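Local coordinates for 33-36 kDa outer membrane protein (Acinetobacter baumannii, PDB 6GIE), which forms a beta-barrel in the bacterial outer membrane and probably serves as a porin channel for small solutes, at residues Ser59-Ala67 and Asp227-Ser235. Numbering follows the deposited sequence.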
ATOM      1  N   SER A  59     -16.734  -9.506  -0.980  1.00 35.11           N
ATOM      2  CA  SER A  59     -18.081  -9.044  -0.644  1.00 40.31           C
ATOM      3  C   SER A  59     -18.312  -8.697   0.817  1.00 41.07           C
ATOM      4  O   SER A  59     -19.432  -8.433   1.174  1.00 40.99           O
ATOM      5  CB  SER A  59     -19.142 -10.060  -1.094  1.00 50.51           C
ATOM      6  OG  SER A  59     -19.208 -11.175  -0.212  1.00 60.60           O
ATOM      7  N   LYS A  60     -17.292  -8.645   1.664  1.00 51.57           N
ATOM      8  CA  LYS A  60     -17.554  -8.288   3.084  1.00 59.06           C
ATOM      9  C   LYS A  60     -17.179  -6.850   3.476  1.00 49.83           C
ATOM     10  O   LYS A  60     -17.259  -6.506   4.645  1.00 48.55           O
ATOM     11  CB  LYS A  60     -16.866  -9.275   4.040  1.00 51.16           C
ATOM     12  CG  LYS A  60     -15.390  -8.992   4.297  1.00 51.73           C
ATOM     13  CD  LYS A  60     -14.750 -10.151   5.051  1.00 53.80           C
ATOM     14  CE  LYS A  60     -14.528 -11.342   4.136  1.00 45.44           C
ATOM     15  NZ  LYS A  60     -14.092 -12.558   4.861  1.00 60.05           N
ATOM     16  N   GLY A  61     -16.774  -6.027   2.510  1.00 52.11           N
ATOM     17  CA  GLY A  61     -16.467  -4.598   2.774  1.00 36.92           C
ATOM     18  C   GLY A  61     -15.929  -3.862   1.552  1.00 27.02           C
ATOM     19  O   GLY A  61     -16.122  -4.273   0.421  1.00 25.51           O
ATOM     20  N   PRO A  62     -15.251  -2.753   1.758  1.00 21.84           N
ATOM     21  CA  PRO A  62     -14.713  -2.090   0.545  1.00 16.61           C
ATOM     22  C   PRO A  62     -13.821  -3.029  -0.331  1.00 15.88           C
ATOM     23  O   PRO A  62     -12.929  -3.772   0.215  1.00 14.51           O
ATOM     24  CB  PRO A  62     -13.875  -0.966   1.128  1.00 15.77           C
ATOM     25  CG  PRO A  62     -13.534  -1.401   2.564  1.00 16.49           C
ATOM     26  CD  PRO A  62     -14.695  -2.222   3.018  1.00 18.40           C
ATOM     27  N   LEU A  63     -14.023  -3.027  -1.659  1.00 15.95           N
ATOM     28  CA  LEU A  63     -13.333  -4.006  -2.524  1.00 15.63           C
ATOM     29  C   LEU A  63     -11.848  -3.716  -2.500  1.00 15.11           C
ATOM     30  O   LEU A  63     -11.028  -4.654  -2.500  1.00 15.06           O
ATOM     31  CB  LEU A  63     -13.827  -3.992  -3.966  1.00 19.20           C
ATOM     32  CG  LEU A  63     -15.253  -4.385  -4.330  1.00 26.14           C
ATOM     33  CD1 LEU A  63     -15.556  -4.070  -5.796  1.00 31.53           C
ATOM     34  CD2 LEU A  63     -15.485  -5.838  -4.098  1.00 31.92           C
ATOM     35  N   ALA A  64     -11.449  -2.443  -2.414  1.00 14.98           N
ATOM     36  CA  ALA A  64      -9.995  -2.187  -2.425  1.00 14.83           C
ATOM     37  C   ALA A  64      -9.211  -2.936  -1.320  1.00 19.41           C
ATOM     38  O   ALA A  64      -8.023  -3.213  -1.518  1.00 20.23           O
ATOM     39  CB  ALA A  64      -9.674  -0.695  -2.367  1.00 14.75           C
ATOM     40  N   GLU A  65      -9.869  -3.229  -0.177  1.00 15.31           N
ATOM     41  CA  GLU A  65      -9.196  -3.738   0.990  1.00 17.47           C
ATOM     42  C   GLU A  65      -9.558  -5.188   1.274  1.00 15.96           C
ATOM     43  O   GLU A  65      -9.412  -5.649   2.380  1.00 13.62           O
ATOM     44  CB  GLU A  65      -9.557  -2.897   2.248  1.00 15.41           C
ATOM     45  CG  GLU A  65      -8.992  -1.494   2.215  1.00 16.77           C
ATOM     46  CD  GLU A  65      -7.462  -1.400   2.230  1.00 20.66           C
ATOM     47  OE1 GLU A  65      -6.749  -2.344   2.647  1.00 30.74           O
ATOM     48  OE2 GLU A  65      -6.938  -0.365   1.746  1.00 31.17           O
ATOM     49  N   ALA A  66     -10.035  -5.900   0.271  1.00 18.64           N
ATOM     50  CA  ALA A  66     -10.526  -7.268   0.462  1.00 17.09           C
ATOM     51  C   ALA A  66      -9.418  -8.202   0.917  1.00 16.69           C
ATOM     52  O   ALA A  66      -9.715  -9.138   1.718  1.00 14.54           O
ATOM     53  CB  ALA A  66     -11.157  -7.792  -0.840  1.00 18.28           C
ATOM     54  N   ALA A  67      -8.169  -7.971   0.456  1.00 14.52           N
ATOM     55  CA  ALA A  67      -7.051  -8.914   0.835  1.00 18.03           C
ATOM     56  C   ALA A  67      -6.780  -8.785   2.344  1.00 17.21           C
ATOM     57  O   ALA A  67      -6.704  -9.800   3.119  1.00 16.91           O
ATOM     58  CB  ALA A  67      -5.762  -8.676   0.046  1.00 15.21           C
ATOM     59  N   ASP A 227      -8.489   6.657   3.856  1.00 17.85           N
ATOM     60  CA  ASP A 227      -9.345   6.382   2.690  1.00 19.83           C
ATOM     61  C   ASP A 227     -10.779   6.370   3.119  1.00 19.16           C
ATOM     62  O   ASP A 227     -11.118   5.699   4.079  1.00 16.75           O
ATOM     63  CB  ASP A 227      -8.978   5.035   2.060  1.00 26.91           C
ATOM     64  CG  ASP A 227      -7.682   5.107   1.243  1.00 35.85           C
ATOM     65  OD1 ASP A 227      -7.482   6.059   0.440  1.00 43.90           O
ATOM     66  OD2 ASP A 227      -6.846   4.192   1.384  1.00 56.46           O
ATOM     67  N   LEU A 228     -11.625   7.127   2.434  1.00 16.46           N
ATOM     68  CA  LEU A 228     -13.061   7.116   2.693  1.00 17.25           C
ATOM     69  C   LEU A 228     -13.725   6.302   1.560  1.00 16.46           C
ATOM     70  O   LEU A 228     -13.836   6.769   0.414  1.00 15.04           O
ATOM     71  CB  LEU A 228     -13.632   8.539   2.706  1.00 19.36           C
ATOM     72  CG  LEU A 228     -12.744   9.581   3.389  1.00 23.68           C
ATOM     73  CD1 LEU A 228     -13.329  10.983   3.450  1.00 25.18           C
ATOM     74  CD2 LEU A 228     -12.523   9.111   4.805  1.00 34.66           C
ATOM     75  N   PHE A 229     -14.277   5.162   1.956  1.00 15.80           N
ATOM     76  CA  PHE A 229     -15.006   4.266   1.087  1.00 16.55           C
ATOM     77  C   PHE A 229     -16.419   4.718   1.010  1.00 18.64           C
ATOM     78  O   PHE A 229     -17.250   4.286   1.785  1.00 21.83           O
ATOM     79  CB  PHE A 229     -14.825   2.828   1.546  1.00 16.24           C
ATOM     80  CG  PHE A 229     -13.418   2.421   1.452  1.00 14.80           C
ATOM     81  CD1 PHE A 229     -12.879   2.093   0.204  1.00 14.39           C
ATOM     82  CD2 PHE A 229     -12.595   2.441   2.556  1.00 14.39           C
ATOM     83  CE1 PHE A 229     -11.537   1.794   0.086  1.00 16.18           C
ATOM     84  CE2 PHE A 229     -11.249   2.116   2.457  1.00 13.82           C
ATOM     85  CZ  PHE A 229     -10.704   1.797   1.210  1.00 13.31           C
ATOM     86  N   VAL A 230     -16.665   5.701   0.149  1.00 17.69           N
ATOM     87  CA  VAL A 230     -17.978   6.305   0.174  1.00 22.10           C
ATOM     88  C   VAL A 230     -19.026   5.331  -0.352  1.00 21.93           C
ATOM     89  O   VAL A 230     -20.190   5.462  -0.016  1.00 21.21           O
ATOM     90  CB  VAL A 230     -18.072   7.674  -0.542  1.00 27.22           C
ATOM     91  CG1 VAL A 230     -17.111   8.693   0.078  1.00 29.59           C
ATOM     92  CG2 VAL A 230     -17.867   7.530  -2.028  1.00 30.41           C
ATOM     93  N   THR A 231     -18.604   4.371  -1.177  1.00 19.20           N
ATOM     94  CA  THR A 231     -19.348   3.143  -1.369  1.00 19.49           C
ATOM     95  C   THR A 231     -18.282   2.071  -1.362  1.00 16.85           C
ATOM     96  O   THR A 231     -17.107   2.417  -1.385  1.00 14.75           O
ATOM     97  CB  THR A 231     -20.025   3.074  -2.754  1.00 21.07           C
ATOM     98  OG1 THR A 231     -19.035   2.763  -3.769  1.00 19.68           O
ATOM     99  CG2 THR A 231     -20.769   4.354  -3.079  1.00 23.73           C
ATOM    100  N   PRO A 232     -18.663   0.805  -1.457  1.00 17.76           N
ATOM    101  CA  PRO A 232     -17.695  -0.297  -1.484  1.00 20.00           C
ATOM    102  C   PRO A 232     -16.742  -0.263  -2.721  1.00 22.56           C
ATOM    103  O   PRO A 232     -15.606  -0.854  -2.713  1.00 16.80           O
ATOM    104  CB  PRO A 232     -18.607  -1.571  -1.518  1.00 21.41           C
ATOM    105  CG  PRO A 232     -19.900  -1.103  -0.941  1.00 22.20           C
ATOM    106  CD  PRO A 232     -20.044   0.293  -1.497  1.00 21.22           C
ATOM    107  N   LYS A 233     -17.183   0.441  -3.764  1.00 23.95           N
ATOM    108  CA  LYS A 233     -16.390   0.520  -5.003  1.00 26.76           C
ATOM    109  C   LYS A 233     -15.657   1.805  -5.138  1.00 27.49           C
ATOM    110  O   LYS A 233     -14.731   1.887  -5.949  1.00 24.89           O
ATOM    111  CB  LYS A 233     -17.283   0.353  -6.216  1.00 26.70           C
ATOM    112  CG  LYS A 233     -18.288  -0.757  -6.012  1.00 29.33           C
ATOM    113  CD  LYS A 233     -18.716  -1.390  -7.313  1.00 33.01           C
ATOM    114  CE  LYS A 233     -19.479  -0.368  -8.152  1.00 32.92           C
ATOM    115  NZ  LYS A 233     -19.262  -0.678  -9.599  1.00 39.17           N
ATOM    116  N   LEU A 234     -16.071   2.826  -4.398  1.00 21.55           N
ATOM    117  CA  LEU A 234     -15.513   4.110  -4.647  1.00 19.42           C
ATOM    118  C   LEU A 234     -14.794   4.667  -3.460  1.00 17.35           C
ATOM    119  O   LEU A 234     -15.335   4.782  -2.348  1.00 15.19           O
ATOM    120  CB  LEU A 234     -16.613   5.054  -5.177  1.00 22.60           C
ATOM    121  CG  LEU A 234     -16.169   6.495  -5.438  1.00 25.00           C
ATOM    122  CD1 LEU A 234     -15.138   6.595  -6.534  1.00 24.27           C
ATOM    123  CD2 LEU A 234     -17.324   7.456  -5.755  1.00 37.14           C
ATOM    124  N   SER A 235     -13.557   5.066  -3.647  1.00 17.43           N
ATOM    125  CA  SER A 235     -12.880   5.644  -2.464  1.00 18.93           C
ATOM    126  C   SER A 235     -12.185   6.902  -2.826  1.00 19.54           C
ATOM    127  O   SER A 235     -11.687   7.033  -3.923  1.00 16.91           O
ATOM    128  CB  SER A 235     -11.871   4.693  -1.839  1.00 15.84           C
ATOM    129  OG  SER A 235     -10.777   4.446  -2.702  1.00 17.25           O
TER
HETATM  130  O   HOH W   1     -13.183  -0.046  -2.624  1.00  5.77           O
HETATM  131  O   HOH W   2      -7.279   1.687  -0.282  1.00 26.89           O
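Pro62 lies over one face of the Phe229 ring near the end of the porin beta-barrel, where a loop folded inside the barrel meets the turn between strands 220-229 and 234-242. The two side chains cross at about a right angle. Pro62 CB makes a CH-pi contact 3.6 Å from the centroid of the Phe229 ring, 22° off the ring normal. It is displaced toward the rim, and the ring atom closest to Pro62 CB is Phe229 CD1 at 3.3 Å. With CG anti to its own carbonyl carbon (chi1 -63°), Phe229 carries its ring off the strand toward the loop. Farther out along the ring, Ala64 CB comes obliquely to Phe229 CE1 at 4.0 Å, and Glu65 CG reaches Phe229 CZ. The Glu65 chain bends at chi2 (-64°), its carboxylate plane turned steeply against the ring. One oxygen, OE1, makes a salt bridge to Lys196 on the barrel wall; the other, OE2, stands 4.6 Å from Asp227 OD2, and a water donating to both probably eases the repulsion between the two acids. Beside the aromatic contact the backbones join directly: Leu63 N gives Pro232 O a nearly straight hydrogen bond of 2.9 Å. Pro232 lies within an ST turn, in which Thr231 OG1 accepts from Lys233 N, while Lys233 NZ is bonded to Phe261 O and Tyr260 OH on the next strand. Pro232 O takes a second hydrogen bond, 2.6 Å long, from a water that in turn accepts from Ala64 N.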